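Local atomic coordinates of putative molybdenum carrier protein (Syntrophus aciditrophicus SB, PDB entry 3IMK), a protein that is of unknown function but may carry molybdenum, and has a circularly permuted YpsA-type SLOG domain that probably binds a small ligand. Residues A[10-15]-A[131-136]; A[40-45]-A[55-60]. All blocks are in the same frame, centred on the assembly; numbering follows the deposited sequence.

Interaction 1 (A[10-15]-A[131-136])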
loop_
_atom_site.group_PDB
_atom_site.type_symbol
_atom_site.label_atom_id
_atom_site.label_comp_id
_atom_site.label_asym_id
_atom_site.label_seq_id
_atom_site.Cartn_x
_atom_site.Cartn_y
_atom_site.Cartn_z
ATOM N N LYS A 10 -7.380 1.748 -9.246
ATOM C CA LYS A 10 -7.540 0.708 -8.208
ATOM C C LYS A 10 -6.403 0.810 -7.186
ATOM O O LYS A 10 -5.237 1.010 -7.580
ATOM C CB LYS A 10 -7.546 -0.696 -8.817
ATOM C CG LYS A 10 -7.989 -1.838 -7.875
ATOM C CD LYS A 10 -7.988 -3.199 -8.581
ATOM C CE LYS A 10 -8.549 -4.342 -7.701
ATOM N NZ LYS A 10 -8.877 -5.699 -8.357
ATOM N N ILE A 11 -6.756 0.672 -5.904
ATOM C CA ILE A 11 -5.807 0.545 -4.799
ATOM C C ILE A 11 -5.884 -0.862 -4.297
ATOM O O ILE A 11 -6.984 -1.371 -4.072
ATOM C CB ILE A 11 -6.091 1.550 -3.679
ATOM C CG1 ILE A 11 -5.710 2.967 -4.160
ATOM C CG2 ILE A 11 -5.303 1.183 -2.381
ATOM C CD1 ILE A 11 -6.225 4.122 -3.255
ATOM N N ILE A 12 -4.734 -1.518 -4.123
ATOM C CA ILE A 12 -4.726 -2.812 -3.485
ATOM C C ILE A 12 -3.799 -2.862 -2.270
ATOM O O ILE A 12 -2.871 -2.072 -2.168
ATOM C CB ILE A 12 -4.386 -3.965 -4.472
ATOM C CG1 ILE A 12 -2.918 -4.000 -4.904
ATOM C CG2 ILE A 12 -5.292 -3.907 -5.730
ATOM C CD1 ILE A 12 -2.538 -5.318 -5.680
ATOM N N SER A 13 -4.034 -3.842 -1.397
ATOM C CA SER A 13 -3.092 -4.118 -0.325
ATOM C C SER A 13 -3.323 -5.534 0.194
ATOM O O SER A 13 -4.229 -6.220 -0.229
ATOM C CB SER A 13 -3.263 -3.132 0.814
ATOM O OG SER A 13 -4.377 -3.487 1.655
ATOM N N GLY A 14 -2.484 -5.919 1.136
ATOM C CA GLY A 14 -2.506 -7.259 1.709
ATOM C C GLY A 14 -3.394 -7.396 2.923
ATOM O O GLY A 14 -3.370 -8.428 3.561
ATOM N N GLY A 15 -4.192 -6.376 3.228
ATOM C CA GLY A 15 -5.225 -6.493 4.278
ATOM C C GLY A 15 -4.688 -6.386 5.701
ATOM O O GLY A 15 -5.511 -6.454 6.624
ATOM N N VAL A 131 -3.002 0.910 -11.127
ATOM C CA VAL A 131 -3.287 -0.048 -10.074
ATOM C C VAL A 131 -2.121 0.043 -9.099
ATOM O O VAL A 131 -0.961 -0.326 -9.454
ATOM C CB VAL A 131 -3.441 -1.468 -10.605
ATOM C CG1 VAL A 131 -3.705 -2.437 -9.442
ATOM C CG2 VAL A 131 -4.596 -1.560 -11.675
ATOM N N LEU A 132 -2.401 0.642 -7.942
ATOM C CA LEU A 132 -1.395 0.956 -6.960
ATOM C C LEU A 132 -1.466 0.064 -5.750
ATOM O O LEU A 132 -2.486 0.068 -5.052
ATOM C CB LEU A 132 -1.564 2.408 -6.527
ATOM C CG LEU A 132 -0.625 2.929 -5.432
ATOM C CD1 LEU A 132 0.835 2.887 -5.877
ATOM C CD2 LEU A 132 -1.017 4.387 -5.054
ATOM N N ASN A 133 -0.407 -0.714 -5.494
ATOM C CA ASN A 133 -0.257 -1.510 -4.264
ATOM C C ASN A 133 0.340 -0.621 -3.188
ATOM O O ASN A 133 1.296 0.095 -3.454
ATOM C CB ASN A 133 0.668 -2.670 -4.545
ATOM C CG ASN A 133 0.937 -3.564 -3.329
ATOM O OD1 ASN A 133 0.015 -3.844 -2.556
ATOM N ND2 ASN A 133 2.156 -4.074 -3.208
ATOM N N ILE A 134 -0.275 -0.622 -2.006
ATOM C CA ILE A 134 0.188 0.197 -0.889
ATOM C C ILE A 134 0.510 -0.773 0.231
ATOM O O ILE A 134 -0.297 -1.625 0.625
ATOM C CB ILE A 134 -0.844 1.244 -0.459
ATOM C CG1 ILE A 134 -1.173 2.116 -1.666
ATOM C CG2 ILE A 134 -0.283 2.060 0.745
ATOM C CD1 ILE A 134 -2.246 3.211 -1.404
ATOM N N ALA A 135 1.708 -0.626 0.794
ATOM C CA ALA A 135 2.258 -1.509 1.812
ATOM C C ALA A 135 2.913 -0.724 2.919
ATOM O O ALA A 135 3.289 0.428 2.782
ATOM C CB ALA A 135 3.301 -2.459 1.140
ATOM N N GLY A 136 3.139 -1.403 4.036
ATOM C CA GLY A 136 3.859 -0.822 5.155
ATOM C C GLY A 136 3.626 -1.625 6.427
ATOM O O GLY A 136 2.965 -2.685 6.413
HETATM O O HOH W 1 0.168 -4.314 0.190
#
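I12 and N133 meet in the last bridge of a parallel strand pair, 10-12 beside 131-135, whose axes come within 4.7 Å and diverge by 27°. The backbone register pairs K10 with V131, I11 with L132 and I12 with N133. Three hydrogen bonds fix it: L132 N to K10 O, I12 N to L132 O at 2.9 Å with an N-H...O angle of 166°, and I134 N to I12 O, nearly along the C=O axis.

The N133 side chain crosses that of I12 at about a right angle. Its CB lies 3.8 Å from I12 CG1, which chi1 of 72° sets between the backbone N and carbonyl carbon of I12. N133 CG is anti to its own backbone N and stays beside the same methylene. At the tip the amide divides its work. OD1 lies 3.4 Å from I12 O, two acceptors that cannot bond, and a water lies 2.8 Å from OD1, within hydrogen-bonding distance of I134 O as well, and accepts weakly from G14 N; ND2 is hydrogen-bonded to T77 of strand 76-81.

On the face carrying I11 and L132, I11 CG2 touches I134 CD1 at 3.8 Å, packed against helix 19-29, whose A23 meets both isoleucines. S13 CB packs 3.3 Å from I134 O, while S13 OG accepts from G15 N in an ST turn and is also bonded to D20 O.

This is the middle of a Rossmann-like sheet, where strand 10-12 runs into a glycine-containing turn before helix 19-29. Backbone bonds set the register; hydrocarbon makes the I11/I134 contact, while the I12 face carries a buried amide satisfied by a neighbouring strand and a water, which may also link the turn, weakly through G14 N, to strand 131-135.

Interaction 2 (A[40-45]-A[55-60])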
loop_
_atom_site.group_PDB
_atom_site.type_symbol
_atom_site.label_atom_id
_atom_site.label_comp_id
_atom_site.label_asym_id
_atom_site.label_seq_id
_atom_site.Cartn_x
_atom_site.Cartn_y
_atom_site.Cartn_z
ATOM N N LYS A 40 -4.669 -17.305 2.857
ATOM C CA LYS A 40 -5.781 -18.204 3.099
ATOM C C LYS A 40 -6.323 -17.962 4.508
ATOM O O LYS A 40 -5.560 -17.797 5.445
ATOM C CB LYS A 40 -5.342 -19.650 2.926
ATOM C CG LYS A 40 -6.481 -20.629 2.961
ATOM C CD LYS A 40 -5.964 -22.064 2.885
ATOM C CE LYS A 40 -5.270 -22.559 4.177
ATOM N NZ LYS A 40 -5.016 -24.042 4.118
ATOM N N GLY A 41 -7.643 -17.897 4.642
ATOM C CA GLY A 41 -8.284 -17.627 5.932
ATOM C C GLY A 41 -8.367 -16.151 6.292
ATOM O O GLY A 41 -8.888 -15.788 7.332
ATOM N N ARG A 42 -7.906 -15.288 5.388
ATOM C CA ARG A 42 -7.930 -13.847 5.603
ATOM C C ARG A 42 -7.144 -13.439 6.865
ATOM O O ARG A 42 -7.516 -12.513 7.598
ATOM C CB ARG A 42 -9.369 -13.274 5.637
ATOM C CG ARG A 42 -10.281 -13.738 4.558
ATOM C CD ARG A 42 -11.705 -13.278 4.846
ATOM N NE ARG A 42 -11.883 -11.828 4.833
ATOM C CZ ARG A 42 -12.164 -11.130 3.733
ATOM N NH1 ARG A 42 -12.187 -11.700 2.540
ATOM N NH2 ARG A 42 -12.383 -9.834 3.818
ATOM N N LEU A 43 -6.034 -14.113 7.107
ATOM C CA LEU A 43 -5.307 -13.878 8.345
ATOM C C LEU A 43 -4.662 -12.500 8.402
ATOM O O LEU A 43 -4.131 -12.000 7.384
ATOM C CB LEU A 43 -4.253 -14.948 8.601
ATOM C CG LEU A 43 -4.773 -16.369 8.547
ATOM C CD1 LEU A 43 -3.593 -17.382 8.814
ATOM C CD2 LEU A 43 -5.913 -16.631 9.532
ATOM N N ALA A 44 -4.654 -11.921 9.612
ATOM C CA ALA A 44 -4.040 -10.627 9.862
ATOM C C ALA A 44 -3.825 -10.489 11.367
ATOM O O ALA A 44 -4.434 -11.201 12.177
ATOM C CB ALA A 44 -4.925 -9.492 9.326
ATOM N N GLU A 45 -2.969 -9.563 11.741
ATOM C CA GLU A 45 -2.902 -9.129 13.131
ATOM C C GLU A 45 -4.273 -8.596 13.539
ATOM O O GLU A 45 -4.908 -7.873 12.751
ATOM C CB GLU A 45 -1.880 -8.018 13.261
ATOM C CG GLU A 45 -1.792 -7.444 14.645
ATOM C CD GLU A 45 -0.785 -6.315 14.722
ATOM O OE1 GLU A 45 -1.062 -5.237 14.181
ATOM O OE2 GLU A 45 0.264 -6.522 15.360
ATOM N N LEU A 55 -11.819 -8.925 -0.835
ATOM C CA LEU A 55 -10.412 -9.319 -1.064
ATOM C C LEU A 55 -10.319 -10.738 -1.539
ATOM O O LEU A 55 -11.309 -11.473 -1.476
ATOM C CB LEU A 55 -9.575 -9.116 0.198
ATOM C CG LEU A 55 -9.654 -7.679 0.757
ATOM C CD1 LEU A 55 -9.073 -7.621 2.114
ATOM C CD2 LEU A 55 -8.852 -6.700 -0.113
ATOM N N GLN A 56 -9.138 -11.145 -2.007
ATOM C CA GLN A 56 -8.992 -12.476 -2.605
ATOM C C GLN A 56 -7.990 -13.303 -1.801
ATOM O O GLN A 56 -6.883 -12.858 -1.516
ATOM C CB GLN A 56 -8.484 -12.281 -4.040
ATOM C CG GLN A 56 -9.444 -11.413 -4.977
ATOM C CD GLN A 56 -9.535 -9.843 -4.712
ATOM O OE1 GLN A 56 -8.533 -9.132 -4.706
ATOM N NE2 GLN A 56 -10.775 -9.327 -4.581
ATOM N N GLU A 57 -8.367 -14.537 -1.427
ATOM C CA GLU A 57 -7.498 -15.401 -0.662
ATOM C C GLU A 57 -6.476 -16.135 -1.539
ATOM O O GLU A 57 -6.835 -16.663 -2.608
ATOM C CB GLU A 57 -8.308 -16.420 0.158
ATOM C CG GLU A 57 -9.060 -15.834 1.311
ATOM C CD GLU A 57 -9.867 -16.887 2.071
ATOM O OE1 GLU A 57 -9.319 -17.964 2.389
ATOM O OE2 GLU A 57 -11.047 -16.617 2.375
HETATM N N MSE A 58 -5.252 -16.220 -1.004
HETATM C CA MSE A 58 -4.167 -17.039 -1.582
HETATM C C MSE A 58 -4.377 -18.516 -1.208
HETATM O O MSE A 58 -5.165 -18.844 -0.312
HETATM C CB MSE A 58 -2.818 -16.587 -1.070
HETATM C CG MSE A 58 -2.438 -15.193 -1.480
HETATM SE SE MSE A 58 -1.914 -15.218 -3.436
HETATM C CE MSE A 58 -0.186 -16.130 -3.283
ATOM N N PRO A 59 -3.670 -19.415 -1.885
ATOM C CA PRO A 59 -3.809 -20.847 -1.571
ATOM C C PRO A 59 -3.299 -21.300 -0.213
ATOM O O PRO A 59 -3.715 -22.367 0.270
ATOM C CB PRO A 59 -2.987 -21.532 -2.670
ATOM C CG PRO A 59 -2.692 -20.532 -3.699
ATOM C CD PRO A 59 -2.822 -19.173 -3.081
ATOM N N THR A 60 -2.383 -20.556 0.377
ATOM C CA THR A 60 -1.846 -20.899 1.690
ATOM C C THR A 60 -1.896 -19.701 2.609
ATOM O O THR A 60 -2.120 -18.576 2.170
ATOM C CB THR A 60 -0.367 -21.474 1.667
ATOM O OG1 THR A 60 0.596 -20.407 1.523
ATOM C CG2 THR A 60 -0.202 -22.454 0.523
HETATM O O HOH W 2 -2.875 -24.370 2.229
HETATM O O HOH W 3 -13.833 -10.803 0.303
HETATM O O HOH W 4 -12.434 -14.483 1.676
#
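L55 faces R42: its CD1 lies 4.3 Å from R42 NH2, its carbonyl O sits at the guanidinium edge near the plane, and a water joins L55 N to R42 NH1. The rest of the guanidinium is anchored within the intervening loop, NE on V49 O and NH2 on P50 O and Y53 O. At E57, OE1 accepts G41 N at 2.8 Å with a nearly straight N-H...O angle of 169°, though from above the carboxylate plane. OE2 lies 3.7 Å from R42 CG and reaches NH1 through a second water, in plane with the guanidinium; the two charged planes are 74° apart and make no direct bond. E57 belongs to strand 56-57, an edge strand of the parallel Rossmann-like sheet beside strand 34-38, so the contact closes the loop linking these two strands. M58, a selenomethionine, has its carbonyl O 3.3 Å from K40 CB, while its side chain packs on W37 and helix 63-72. M58 and P59 help line a pocket that holds a polyether, probably from the crystallisation liquor. P59 O lies 3.5 Å from K40 CD and is linked by a water to K40 NZ. T60 O accepts K40 N at 2.9 Å, from above its carbonyl plane.

Overall arrangement
Interaction 1 is buried close to the chain centre, whereas interaction 2 lies about 16 Å from that centre, at the surface; their own centres are about 15 Å apart. Both belong to one parallel sheet: interaction 1 joins two of its inner strands, interaction 2 its edge strand 56-57 to the loop after strand 34-38; strand 34-38 itself lies between strands 56-57 and 10-12. The chemistry follows the position. Inside, parallel backbone bonding and isoleucine packing prevail; outside, only two direct hydrogen bonds cross, and a carboxylate, a lysine and a guanidinium work partly through waters. They meet where A44 CB packs 4.1 Å from G15 O.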